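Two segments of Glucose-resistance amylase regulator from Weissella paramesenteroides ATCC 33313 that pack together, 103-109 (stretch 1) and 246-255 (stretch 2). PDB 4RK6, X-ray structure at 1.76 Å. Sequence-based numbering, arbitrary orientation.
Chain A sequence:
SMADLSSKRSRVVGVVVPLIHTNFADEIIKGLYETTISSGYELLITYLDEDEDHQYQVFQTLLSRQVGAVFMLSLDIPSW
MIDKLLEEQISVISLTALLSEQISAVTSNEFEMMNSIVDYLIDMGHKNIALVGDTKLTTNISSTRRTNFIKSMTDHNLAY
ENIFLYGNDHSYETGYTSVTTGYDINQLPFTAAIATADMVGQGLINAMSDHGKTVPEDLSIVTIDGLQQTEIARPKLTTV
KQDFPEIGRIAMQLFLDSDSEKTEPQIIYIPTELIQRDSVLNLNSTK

Stretch 1, residues 103-109: ISAVTSN
Stretch 2, residues 246-255: EIGRIAMQLF

A β-strand can dock on an α-helix through one well-placed branched residue, and this pair of segments shows how. The helix, residues 246-255, keeps phi/psi near -62/-44 and i to i+4 hydrogen bonds, such as Ala251 N to Ile247 O at 3.0 Å. The extended stretch runs nearly antiparallel to it, at 163° between N-to-C directions, with the axes 8.0 Å apart at closest approach. No hydrogen bond crosses the interface, so its 303 Å² of buried surface rests on packing.

Ile103 (phi/psi -130/160, chi1 p, chi2 t) lies out of reach. Ser104 (-80/160, chi1 m) directs its CA-to-CB bond toward the helix, and its CB meets Leu254 CD2 at 3.5 Å; Leu254 is t at chi1 and p (63°) at chi2. Ala105 (-143/146) points away, in keeping with the alternation usual in a strand.

Val106 (-125/128, chi1 t) is the centre of the contact, its CA 5.9 Å from that of Ala251. Val106 CG1 lies 4.0 Å from Ile247 CG2 and 4.0 Å from Ile250 CG2; Val106 CG2 is also near Ile250 CG2, at 4.2 Å, and sits 3.7 Å from Ala251 CA and 4.0 Å from Ala251 CB. The small alanine side chain accompanies this close approach to the helix backbone. Ile247 is m, t and Ile250 m, m; the end of Ile250 leads away from the strand.

Thr107 (-160/156, chi1 t) turns away again, and its OG1 donates to Ser108 O at 2.8 Å. Ser108 (-68/151, chi1 m) points sideways; its OG, hydrogen-bonded elsewhere in the structure, lies 3.9 Å from Ile247 CD1, a van der Waals contact. Asn109 (-79/110, chi1 t) makes no contact with the helix and instead N-caps the helix that follows it.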

# COMPACT_ATOMS: atom_id res chain seq x y z
N ILE A 103 21.47 -5.57 -19.37
CA ILE A 103 21.58 -4.97 -18.04
C ILE A 103 21.59 -6.00 -16.91
O ILE A 103 21.15 -7.12 -17.09
CB ILE A 103 20.44 -3.96 -17.78
CG1 ILE A 103 19.08 -4.63 -17.62
CG2 ILE A 103 20.42 -2.88 -18.86
CD1 ILE A 103 18.00 -3.62 -17.25
N SER A 104 22.09 -5.59 -15.76
CA SER A 104 22.07 -6.47 -14.59
C SER A 104 20.69 -6.45 -13.92
O SER A 104 19.89 -5.54 -14.12
CB SER A 104 23.13 -6.05 -13.57
OG SER A 104 24.43 -6.25 -14.10
N ALA A 105 20.43 -7.47 -13.12
CA ALA A 105 19.13 -7.61 -12.48
C ALA A 105 19.34 -8.16 -11.10
O ALA A 105 20.18 -9.01 -10.90
CB ALA A 105 18.23 -8.54 -13.26
N VAL A 106 18.49 -7.73 -10.17
CA VAL A 106 18.46 -8.34 -8.84
C VAL A 106 17.03 -8.79 -8.59
O VAL A 106 16.08 -7.99 -8.74
CB VAL A 106 18.88 -7.34 -7.75
CG1 VAL A 106 18.90 -8.05 -6.40
CG2 VAL A 106 20.24 -6.73 -8.08
N THR A 107 16.88 -10.06 -8.21
CA THR A 107 15.57 -10.69 -8.17
C THR A 107 15.56 -11.91 -7.28
O THR A 107 16.61 -12.55 -7.05
CB THR A 107 15.10 -11.06 -9.61
OG1 THR A 107 13.77 -11.61 -9.59
CG2 THR A 107 16.04 -12.09 -10.25
N SER A 108 14.39 -12.26 -6.76
CA SER A 108 14.18 -13.60 -6.24
C SER A 108 14.24 -14.55 -7.43
O SER A 108 13.86 -14.17 -8.55
CB SER A 108 12.82 -13.71 -5.53
OG SER A 108 12.72 -12.78 -4.43
N ASN A 109 14.65 -15.78 -7.19
CA ASN A 109 14.67 -16.78 -8.24
C ASN A 109 13.28 -17.35 -8.47
O ASN A 109 12.77 -18.10 -7.65
CB ASN A 109 15.66 -17.90 -7.92
CG ASN A 109 15.85 -18.87 -9.08
OD1 ASN A 109 14.95 -19.61 -9.48
ND2 ASN A 109 17.08 -18.91 -9.59
N GLU A 246 16.11 -6.24 0.70
CA GLU A 246 17.43 -6.74 0.31
C GLU A 246 17.62 -6.59 -1.20
O GLU A 246 18.68 -6.17 -1.67
CB GLU A 246 17.64 -8.16 0.76
CG GLU A 246 18.99 -8.73 0.38
CD GLU A 246 20.16 -8.13 1.13
OE1 GLU A 246 19.99 -7.21 1.98
OE2 GLU A 246 21.28 -8.60 0.86
N ILE A 247 16.57 -6.87 -1.98
CA ILE A 247 16.64 -6.61 -3.43
C ILE A 247 17.04 -5.17 -3.72
O ILE A 247 17.91 -4.92 -4.53
CB ILE A 247 15.32 -7.01 -4.13
CG1 ILE A 247 15.13 -8.52 -4.05
CG2 ILE A 247 15.29 -6.53 -5.58
CD1 ILE A 247 13.70 -8.99 -4.34
N GLY A 248 16.41 -4.22 -3.03
CA GLY A 248 16.74 -2.81 -3.20
C GLY A 248 18.17 -2.50 -2.77
O GLY A 248 18.91 -1.85 -3.50
N ARG A 249 18.58 -2.98 -1.60
CA ARG A 249 19.95 -2.70 -1.13
C ARG A 249 21.02 -3.23 -2.10
O ARG A 249 22.00 -2.54 -2.41
CB ARG A 249 20.20 -3.31 0.25
CG ARG A 249 19.46 -2.62 1.38
CD ARG A 249 19.99 -3.09 2.74
NE ARG A 249 19.59 -4.47 3.03
CZ ARG A 249 18.44 -4.83 3.61
NH1 ARG A 249 17.54 -3.92 3.99
NH2 ARG A 249 18.20 -6.11 3.82
N ILE A 250 20.82 -4.46 -2.57
CA ILE A 250 21.80 -5.13 -3.44
C ILE A 250 21.84 -4.47 -4.82
O ILE A 250 22.92 -4.29 -5.39
CB ILE A 250 21.51 -6.64 -3.48
CG1 ILE A 250 21.75 -7.26 -2.09
CG2 ILE A 250 22.37 -7.36 -4.51
CD1 ILE A 250 23.17 -7.17 -1.56
N ALA A 251 20.69 -4.07 -5.35
CA ALA A 251 20.70 -3.32 -6.61
C ALA A 251 21.53 -2.02 -6.50
O ALA A 251 22.35 -1.70 -7.36
CB ALA A 251 19.28 -3.00 -7.07
N MSE A 252 21.36 -1.28 -5.41
CA MSE A 252 22.11 -0.05 -5.22
C MSE A 252 23.57 -0.39 -5.02
O MSE A 252 24.46 0.28 -5.56
CB MSE A 252 21.53 0.77 -4.07
CG MSE A 252 22.20 2.12 -3.91
SE MSE A 252 22.12 3.29 -5.47
CE MSE A 252 23.44 4.65 -4.92
N GLN A 253 23.85 -1.45 -4.27
CA GLN A 253 25.25 -1.84 -4.04
C GLN A 253 25.96 -2.25 -5.33
O GLN A 253 27.15 -1.99 -5.52
CB GLN A 253 25.36 -2.99 -3.03
CG GLN A 253 26.75 -3.07 -2.43
CD GLN A 253 27.09 -1.82 -1.66
OE1 GLN A 253 26.28 -1.32 -0.86
NE2 GLN A 253 28.29 -1.29 -1.88
N LEU A 254 25.24 -2.95 -6.20
CA LEU A 254 25.76 -3.31 -7.50
C LEU A 254 26.20 -2.06 -8.26
O LEU A 254 27.31 -2.02 -8.83
CB LEU A 254 24.72 -4.10 -8.28
CG LEU A 254 25.15 -4.78 -9.57
CD1 LEU A 254 26.20 -5.83 -9.27
CD2 LEU A 254 23.93 -5.42 -10.22
N PHE A 255 25.37 -1.02 -8.23
CA PHE A 255 25.71 0.23 -8.91
C PHE A 255 26.93 0.87 -8.26
O PHE A 255 27.88 1.30 -8.97
CB PHE A 255 24.52 1.20 -8.92
CG PHE A 255 24.89 2.61 -9.31
CD1 PHE A 255 25.33 2.88 -10.60
CD2 PHE A 255 24.81 3.65 -8.41
CE1 PHE A 255 25.70 4.16 -10.98
CE2 PHE A 255 25.16 4.94 -8.78
CZ PHE A 255 25.60 5.20 -10.06